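Local coordinates for ethylbenzene dehydrogenase alpha-subunit (Aromatoleum aromaticum, PDB 2IVF), which serves as the molybdenum-carrying alpha-subunit of a molybdopterin oxidoreductase, binding two pterin guanine dinucleotides and an iron-sulfur cluster, at residues L268-R272 and T288-D293; Y452-L456 and M939-H944; N668-T672 and T768-S772. One frame throughout, in Å; residues are numbered along the deposited sequence.

Contact 1: L268-R272 and T288-D293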
loop_
_atom_site.group_PDB
_atom_site.type_symbol
_atom_site.label_atom_id
_atom_site.label_comp_id
_atom_site.label_asym_id
_atom_site.label_seq_id
_atom_site.Cartn_x
_atom_site.Cartn_y
_atom_site.Cartn_z
ATOM N N LEU A 268 13.112 -1.434 10.731
ATOM C CA LEU A 268 13.910 -0.263 10.357
ATOM C C LEU A 268 13.824 0.859 11.391
ATOM O O LEU A 268 14.853 1.330 11.860
ATOM C CB LEU A 268 13.527 0.242 8.982
ATOM C CG LEU A 268 14.355 1.415 8.449
ATOM C CD1 LEU A 268 15.854 1.013 8.166
ATOM C CD2 LEU A 268 13.667 1.946 7.148
ATOM N N SER A 269 12.620 1.302 11.790
ATOM C CA SER A 269 12.537 2.318 12.836
ATOM C C SER A 269 13.045 1.895 14.200
ATOM O O SER A 269 13.532 2.703 14.983
ATOM C CB SER A 269 11.126 2.899 12.993
ATOM O OG SER A 269 10.255 1.885 13.425
ATOM N N GLU A 270 12.869 0.621 14.532
ATOM C CA GLU A 270 13.346 0.095 15.783
ATOM C C GLU A 270 14.870 -0.084 15.781
ATOM O O GLU A 270 15.523 0.214 16.760
ATOM C CB GLU A 270 12.589 -1.197 16.084
ATOM C CG GLU A 270 11.103 -0.849 16.315
ATOM C CD GLU A 270 10.123 -1.965 16.106
ATOM O OE1 GLU A 270 10.554 -3.073 15.715
ATOM O OE2 GLU A 270 8.905 -1.715 16.389
ATOM N N ALA A 271 15.452 -0.482 14.647
ATOM C CA ALA A 271 16.906 -0.525 14.518
ATOM C C ALA A 271 17.475 0.862 14.732
ATOM O O ALA A 271 18.553 1.041 15.302
ATOM C CB ALA A 271 17.331 -1.028 13.084
ATOM N N ARG A 272 16.768 1.853 14.199
ATOM C CA ARG A 272 17.161 3.202 14.382
ATOM C C ARG A 272 17.271 3.578 15.887
ATOM O O ARG A 272 18.253 4.136 16.329
ATOM C CB ARG A 272 16.236 4.131 13.644
ATOM C CG ARG A 272 16.681 5.589 13.678
ATOM C CD ARG A 272 15.708 6.506 13.034
ATOM N NE ARG A 272 16.259 7.850 12.797
ATOM C CZ ARG A 272 15.529 8.924 12.483
ATOM N NH1 ARG A 272 14.216 8.847 12.326
ATOM N NH2 ARG A 272 16.124 10.088 12.308
ATOM N N THR A 288 9.951 6.721 2.704
ATOM C CA THR A 288 10.623 5.946 3.765
ATOM C C THR A 288 11.493 6.862 4.642
ATOM O O THR A 288 11.977 6.468 5.704
ATOM C CB THR A 288 11.374 4.787 3.110
ATOM O OG1 THR A 288 10.426 3.972 2.378
ATOM C CG2 THR A 288 12.077 3.886 4.119
ATOM N N THR A 289 11.675 8.113 4.211
ATOM C CA THR A 289 12.576 9.023 4.930
ATOM C C THR A 289 12.192 9.412 6.341
ATOM O O THR A 289 13.010 9.922 7.056
ATOM C CB THR A 289 12.869 10.288 4.097
ATOM O OG1 THR A 289 11.638 10.986 3.799
ATOM C CG2 THR A 289 13.641 9.880 2.816
ATOM N N PRO A 290 10.937 9.219 6.743
ATOM C CA PRO A 290 10.634 9.442 8.169
ATOM C C PRO A 290 11.383 8.549 9.129
ATOM O O PRO A 290 11.525 8.909 10.305
ATOM C CB PRO A 290 9.145 9.115 8.249
ATOM C CG PRO A 290 8.647 9.479 6.841
ATOM C CD PRO A 290 9.721 8.955 5.965
ATOM N N ALA A 291 11.815 7.390 8.644
ATOM C CA ALA A 291 12.718 6.534 9.401
ATOM C C ALA A 291 14.220 6.784 9.202
ATOM O O ALA A 291 15.032 6.071 9.778
ATOM C CB ALA A 291 12.393 5.071 9.120
ATOM N N ALA A 292 14.591 7.792 8.423
ATOM C CA ALA A 292 15.983 7.968 8.038
ATOM C C ALA A 292 16.689 9.088 8.792
ATOM O O ALA A 292 16.126 10.164 9.040
ATOM C CB ALA A 292 16.085 8.209 6.536
ATOM N N ASP A 293 17.940 8.824 9.141
ATOM C CA ASP A 293 18.865 9.851 9.618
ATOM C C ASP A 293 19.408 10.723 8.486
ATOM O O ASP A 293 19.724 11.898 8.679
ATOM C CB ASP A 293 20.008 9.207 10.391
ATOM C CG ASP A 293 19.532 8.488 11.619
ATOM O OD1 ASP A 293 18.912 9.141 12.498
ATOM O OD2 ASP A 293 19.757 7.271 11.685
HETATM O O HOH W 1 11.927 10.783 12.653
#

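Contact 2: Y452-L456 and M939-H944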
loop_
_atom_site.group_PDB
_atom_site.type_symbol
_atom_site.label_atom_id
_atom_site.label_comp_id
_atom_site.label_asym_id
_atom_site.label_seq_id
_atom_site.Cartn_x
_atom_site.Cartn_y
_atom_site.Cartn_z
ATOM N N TYR A 452 18.404 1.016 -16.275
ATOM C CA TYR A 452 19.176 0.436 -17.383
ATOM C C TYR A 452 20.505 -0.137 -16.907
ATOM O O TYR A 452 20.901 -1.262 -17.275
ATOM C CB TYR A 452 19.433 1.511 -18.411
ATOM C CG TYR A 452 19.927 1.055 -19.759
ATOM C CD1 TYR A 452 21.270 0.782 -19.963
ATOM C CD2 TYR A 452 19.069 0.985 -20.850
ATOM C CE1 TYR A 452 21.748 0.416 -21.237
ATOM C CE2 TYR A 452 19.543 0.623 -22.117
ATOM C CZ TYR A 452 20.866 0.329 -22.301
ATOM O OH TYR A 452 21.336 0.013 -23.595
ATOM N N HIS A 453 21.183 0.657 -16.086
ATOM C CA HIS A 453 22.483 0.313 -15.557
ATOM C C HIS A 453 22.397 -0.096 -14.072
ATOM O O HIS A 453 23.343 0.125 -13.318
ATOM C CB HIS A 453 23.435 1.516 -15.689
ATOM C CG HIS A 453 23.762 1.866 -17.098
ATOM N ND1 HIS A 453 24.314 0.953 -17.962
ATOM C CD2 HIS A 453 23.576 3.000 -17.812
ATOM C CE1 HIS A 453 24.467 1.509 -19.150
ATOM N NE2 HIS A 453 24.035 2.753 -19.089
ATOM N N GLY A 454 21.293 -0.696 -13.634
ATOM C CA GLY A 454 21.194 -1.126 -12.240
ATOM C C GLY A 454 22.317 -2.103 -11.907
ATOM O O GLY A 454 22.745 -2.179 -10.777
ATOM N N ASP A 455 22.764 -2.883 -12.885
ATOM C CA ASP A 455 23.853 -3.828 -12.633
ATOM C C ASP A 455 25.085 -3.066 -12.190
ATOM O O ASP A 455 25.695 -3.438 -11.203
ATOM C CB ASP A 455 24.161 -4.748 -13.848
ATOM C CG ASP A 455 24.475 -4.009 -15.106
ATOM O OD1 ASP A 455 24.154 -2.803 -15.249
ATOM O OD2 ASP A 455 24.990 -4.695 -16.015
ATOM N N LEU A 456 25.415 -1.969 -12.883
ATOM C CA LEU A 456 26.551 -1.125 -12.490
ATOM C C LEU A 456 26.391 -0.506 -11.154
ATOM O O LEU A 456 27.345 -0.431 -10.390
ATOM C CB LEU A 456 26.801 -0.014 -13.490
ATOM C CG LEU A 456 27.426 -0.496 -14.801
ATOM C CD1 LEU A 456 27.493 0.696 -15.788
ATOM C CD2 LEU A 456 28.835 -1.141 -14.633
ATOM N N MET A 939 13.878 -0.630 -22.791
ATOM C CA MET A 939 15.117 -0.944 -23.492
ATOM C C MET A 939 15.901 -1.972 -22.680
ATOM O O MET A 939 16.284 -1.679 -21.564
ATOM C CB MET A 939 15.971 0.323 -23.649
ATOM C CG MET A 939 15.365 1.427 -24.484
ATOM S SD MET A 939 15.139 0.953 -26.226
ATOM C CE MET A 939 16.826 0.947 -26.855
ATOM N N PRO A 940 16.101 -3.198 -23.207
ATOM C CA PRO A 940 16.882 -4.151 -22.452
ATOM C C PRO A 940 18.357 -3.876 -22.598
ATOM O O PRO A 940 18.804 -3.491 -23.677
ATOM C CB PRO A 940 16.529 -5.497 -23.100
ATOM C CG PRO A 940 15.428 -5.242 -24.025
ATOM C CD PRO A 940 15.558 -3.809 -24.425
ATOM N N LYS A 941 19.114 -4.122 -21.537
ATOM C CA LYS A 941 20.554 -3.872 -21.555
ATOM C C LYS A 941 21.234 -4.918 -22.422
ATOM O O LYS A 941 21.223 -6.092 -22.089
ATOM C CB LYS A 941 21.156 -3.825 -20.126
ATOM C CG LYS A 941 22.659 -3.494 -20.168
ATOM C CD LYS A 941 23.130 -2.824 -18.903
ATOM C CE LYS A 941 24.645 -2.692 -18.869
ATOM N NZ LYS A 941 25.089 -1.838 -17.712
ATOM N N PRO A 942 21.780 -4.505 -23.576
ATOM C CA PRO A 942 22.313 -5.488 -24.510
ATOM C C PRO A 942 23.435 -6.383 -23.961
ATOM O O PRO A 942 23.586 -7.506 -24.435
ATOM C CB PRO A 942 22.859 -4.628 -25.650
ATOM C CG PRO A 942 22.115 -3.434 -25.599
ATOM C CD PRO A 942 21.906 -3.152 -24.121
ATOM N N LEU A 943 24.202 -5.883 -22.970
ATOM C CA LEU A 943 25.321 -6.649 -22.414
ATOM C C LEU A 943 24.779 -7.890 -21.707
ATOM O O LEU A 943 25.488 -8.875 -21.546
ATOM C CB LEU A 943 26.136 -5.815 -21.422
ATOM C CG LEU A 943 26.930 -4.653 -22.020
ATOM C CD1 LEU A 943 27.765 -4.019 -20.889
ATOM C CD2 LEU A 943 27.769 -5.146 -23.157
ATOM N N HIS A 944 23.507 -7.866 -21.350
ATOM C CA HIS A 944 22.885 -9.038 -20.749
ATOM C C HIS A 944 22.467 -10.145 -21.700
ATOM O O HIS A 944 21.898 -11.122 -21.261
ATOM C CB HIS A 944 21.770 -8.628 -19.817
ATOM C CG HIS A 944 22.228 -7.724 -18.729
ATOM N ND1 HIS A 944 21.377 -7.271 -17.739
ATOM C CD2 HIS A 944 23.459 -7.252 -18.414
ATOM C CE1 HIS A 944 22.044 -6.468 -16.925
ATOM N NE2 HIS A 944 23.319 -6.471 -17.287
HETATM O O HOH W 2 19.438 -0.924 -25.223
#

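Contact 3: N668-T672 and T768-S772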
loop_
_atom_site.group_PDB
_atom_site.type_symbol
_atom_site.label_atom_id
_atom_site.label_comp_id
_atom_site.label_asym_id
_atom_site.label_seq_id
_atom_site.Cartn_x
_atom_site.Cartn_y
_atom_site.Cartn_z
ATOM N N ASN A 668 10.058 -12.115 5.784
ATOM C CA ASN A 668 9.066 -12.515 6.767
ATOM C C ASN A 668 8.973 -14.026 6.584
ATOM O O ASN A 668 8.157 -14.494 5.809
ATOM C CB ASN A 668 7.701 -11.901 6.503
ATOM C CG ASN A 668 7.590 -10.445 6.862
ATOM O OD1 ASN A 668 8.580 -9.722 7.099
ATOM N ND2 ASN A 668 6.336 -9.996 6.945
ATOM N N PRO A 669 9.872 -14.765 7.231
ATOM C CA PRO A 669 10.176 -16.151 6.865
ATOM C C PRO A 669 9.257 -17.228 7.474
ATOM O O PRO A 669 9.712 -18.179 8.142
ATOM C CB PRO A 669 11.610 -16.305 7.330
ATOM C CG PRO A 669 11.676 -15.429 8.569
ATOM C CD PRO A 669 10.708 -14.304 8.380
ATOM N N PHE A 670 7.978 -17.125 7.135
ATOM C CA PHE A 670 6.946 -18.022 7.668
ATOM C C PHE A 670 5.884 -18.169 6.628
ATOM O O PHE A 670 5.523 -17.171 5.944
ATOM C CB PHE A 670 6.307 -17.491 8.988
ATOM C CG PHE A 670 6.329 -15.997 9.139
ATOM C CD1 PHE A 670 5.302 -15.204 8.647
ATOM C CD2 PHE A 670 7.363 -15.381 9.822
ATOM C CE1 PHE A 670 5.343 -13.822 8.777
ATOM C CE2 PHE A 670 7.434 -14.007 9.961
ATOM C CZ PHE A 670 6.395 -13.211 9.468
ATOM N N PHE A 671 5.387 -19.403 6.486
ATOM C CA PHE A 671 4.256 -19.682 5.603
ATOM C C PHE A 671 2.977 -19.540 6.380
ATOM O O PHE A 671 2.900 -19.926 7.555
ATOM C CB PHE A 671 4.312 -21.131 5.141
ATOM C CG PHE A 671 5.276 -21.379 4.056
ATOM C CD1 PHE A 671 6.624 -21.510 4.317
ATOM C CD2 PHE A 671 4.835 -21.475 2.750
ATOM C CE1 PHE A 671 7.529 -21.761 3.289
ATOM C CE2 PHE A 671 5.726 -21.728 1.716
ATOM C CZ PHE A 671 7.075 -21.870 2.002
ATOM N N THR A 672 1.946 -19.058 5.716
ATOM C CA THR A 672 0.657 -18.788 6.417
ATOM C C THR A 672 -0.452 -19.434 5.627
ATOM O O THR A 672 -0.463 -19.447 4.378
ATOM C CB THR A 672 0.452 -17.267 6.609
ATOM O OG1 THR A 672 1.463 -16.767 7.496
ATOM C CG2 THR A 672 -0.926 -16.908 7.182
ATOM N N THR A 768 3.600 -21.080 10.200
ATOM C CA THR A 768 4.825 -21.671 10.700
ATOM C C THR A 768 6.046 -21.089 10.012
ATOM O O THR A 768 6.041 -20.890 8.800
ATOM C CB THR A 768 4.852 -23.237 10.558
ATOM O OG1 THR A 768 5.828 -23.717 11.469
ATOM C CG2 THR A 768 5.197 -23.765 9.139
ATOM N N ARG A 769 7.081 -20.812 10.805
ATOM C CA ARG A 769 8.410 -20.481 10.265
ATOM C C ARG A 769 8.937 -21.590 9.389
ATOM O O ARG A 769 8.844 -22.760 9.714
ATOM C CB ARG A 769 9.398 -20.218 11.411
ATOM C CG ARG A 769 9.357 -18.801 11.890
ATOM C CD ARG A 769 9.993 -18.718 13.177
ATOM N NE ARG A 769 10.549 -17.411 13.458
ATOM C CZ ARG A 769 9.972 -16.446 14.168
ATOM N NH1 ARG A 769 8.718 -16.537 14.537
ATOM N NH2 ARG A 769 10.673 -15.358 14.446
ATOM N N PHE A 770 9.511 -21.236 8.262
ATOM C CA PHE A 770 10.147 -22.252 7.451
ATOM C C PHE A 770 11.494 -22.652 8.013
ATOM O O PHE A 770 12.178 -21.860 8.707
ATOM C CB PHE A 770 10.174 -21.870 5.970
ATOM C CG PHE A 770 10.908 -20.596 5.611
ATOM C CD1 PHE A 770 12.315 -20.549 5.584
ATOM C CD2 PHE A 770 10.206 -19.529 5.075
ATOM C CE1 PHE A 770 12.983 -19.380 5.138
ATOM C CE2 PHE A 770 10.866 -18.404 4.609
ATOM C CZ PHE A 770 12.246 -18.331 4.633
ATOM N N LEU A 771 11.858 -23.893 7.795
ATOM C CA LEU A 771 13.049 -24.425 8.430
ATOM C C LEU A 771 14.238 -24.556 7.472
ATOM O O LEU A 771 15.334 -24.957 7.862
ATOM C CB LEU A 771 12.738 -25.774 9.044
ATOM C CG LEU A 771 11.605 -25.750 10.074
ATOM C CD1 LEU A 771 11.388 -27.154 10.578
ATOM C CD2 LEU A 771 11.985 -24.804 11.219
ATOM N N SER A 772 14.004 -24.252 6.222
ATOM C CA SER A 772 15.076 -24.289 5.223
ATOM C C SER A 772 14.609 -23.598 3.950
ATOM O O SER A 772 13.432 -23.255 3.826
ATOM C CB SER A 772 15.481 -25.715 4.893
ATOM O OG SER A 772 14.624 -26.269 3.954
HETATM O O HOH W 3 11.974 -19.113 9.149
#

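Contact 1: L268-R272 and T288-D293
Leu268 and Arg272 stand one turn apart on helix 265-274 and both direct their side chains at the turn at 288-291 and the residues after it, where Ala291 N bonds back to Thr288 O at 3.1 Å and builds a short 3-10 turn. At one end the contact is apolar. With CG of Leu268 anti to the backbone N (chi1 -176°), the CD2 branch is carried to the turn, where it lies 3.9 Å from both Ala291 CB and Thr288 CG2. The hydroxyl of Thr288 is turned to Asn256 and Ser258 instead.

The other end is ionic. The extended chain of Arg272 presents the NE side of its guanidinium to a single oxygen: NE and NH2 each lie 3.0 Å from Asp293 OD1, with bonds bent to 148° and 146°. OD1 lies in the guanidinium plane, but both nitrogens approach it from the same face of the carboxylate and well above its plane. This is a side-on salt bridge with steeply tilted planes, not a coplanar two-oxygen fork. Arg272 NH1 donates a hydrogen bond to a water at 3.0 Å, which also lies 3.0 Å from Pro290 O. The Arg272 CD lies 3.4 Å from Ala291 O, a buried carbonyl without a polar partner in the model.

The beta-subunit completes the charge network. Its Arg317 pairs with Asp293 OD2, and its Gly277 O accepts from Arg272 NH2, which makes the salt bridge part of the subunit interface. The contact packs the crossover helix of a beta-alpha-beta unit (249-253, 265-274, 277-281) against the connection that follows, which leads to edge strand 294-296. The side chain of Thr288 comes within about 6 Å of the bound MGD, consistent with the Rossmann-like, cofactor-binding domains of molybdopterin oxidoreductases.

Contact 2: Y452-L456 and M939-H944
Lys941 NZ ends a fully extended side chain between two groups of 452-456: it donates to His453 ND1 at 2.9 Å and to Asp455 OD1 at 2.8 Å, the latter a salt bridge on the syn lone pair. The ammonium lies within 2° of the His453 ring plane. The second Asp455 oxygen, OD2, accepts a hydrogen bond from His944 NE2 at 2.8 Å, nearly straight (161°), but the donor stands above the carboxylate plane, and ring and carboxylate are almost perpendicular. Asp455 reaches both donors because its CG sits between the backbone N and the carbonyl carbon (chi1 56°).

Further out, Lys941 CB lies under the centre of the His944 ring, Lys941 CD passes 3.2 Å from Tyr452 O, and Tyr452 CD1 sits over a face of His453. The Tyr452 ring meets Met939 CB at its edge, CE2 being 3.9 Å away. Tyr452 OH lies 3.3 Å from Pro942 CD and shares a water with Pro940 O.

Glu826 forms another salt bridge with Lys941 NZ. Two carboxylates around one buried ammonium would favour its charged form, while the bond to His453 ND1 is consistent with that nitrogen carrying no proton.

Contact 3: N668-T672 and T768-S772
The meeting of Phe670 and Phe671 with Thr768 and Arg769 is an antiparallel strand pairing at the edge of a small three-stranded sheet, extended beyond the strand ends by Pro669 and Phe770. Phe671 and Thr768 form the hydrogen-bonded pair: Phe671 N reaches Thr768 O at 2.8 Å and Thr768 N returns to Phe671 O at 3.0 Å, the second bond nearly straight. Phe670 and Arg769 are the adjoining non-hydrogen-bonded pair, with CA atoms only 3.9 Å apart; here Phe670 CA makes a CA-H...O contact of 3.2 Å to Thr768 O.

Pro669, centre of an inverse gamma turn, continues the pairing: Pro669 O accepts from Phe770 N at 3.1 Å. Pro669 O also accepts a hydrogen bond from a water at 2.6 Å, which donates to Phe770 O as well, and it lies over one face of the Phe770 ring. CG of Phe770 falls between the backbone N and the carbonyl carbon (chi1 60°), which lays the ring against Pro669, its CZ 3.4 Å from Pro669 CB. Phe770 CB, in turn, touches the edge of the Phe671 ring, 3.8 Å from CE1.

Strand 670-676 is the middle one, with 659-661 on its other flank, where Thr672 pairs with Thr662. T-shaped ring pairs join Phe670 to Tyr122 and Phe671 to Phe753. Thr672 OG1 and Asn668 ND2 bond to the carbonyls of Ser91 and Gly90 in the iron-sulfur pocket, while strand 767-769 follows directly on helix 759-765.

Contact 1 is complete before the others begin. Residues 452-456 come next and meet 939-944 only after both halves of contact 3 have passed, so the 452-456/939-944 pairing spans contact 3 in sequence. None touches another. The centres of contacts 1 and 3 are 26 Å apart (nearest atoms about 10 Å), those of 1 and 2 are 31 Å apart, and contacts 2 and 3 lie 34 Å apart on opposite sides of the chain's centre. Contacts 1 and 2 are related through one parallel sheet: helix 454-467 follows its edge strand 440-444. Contact 3 belongs to a separate antiparallel sheet. Contact 1 lies near MGD at the beta-subunit interface; no other protein chain touches contacts 2 and 3.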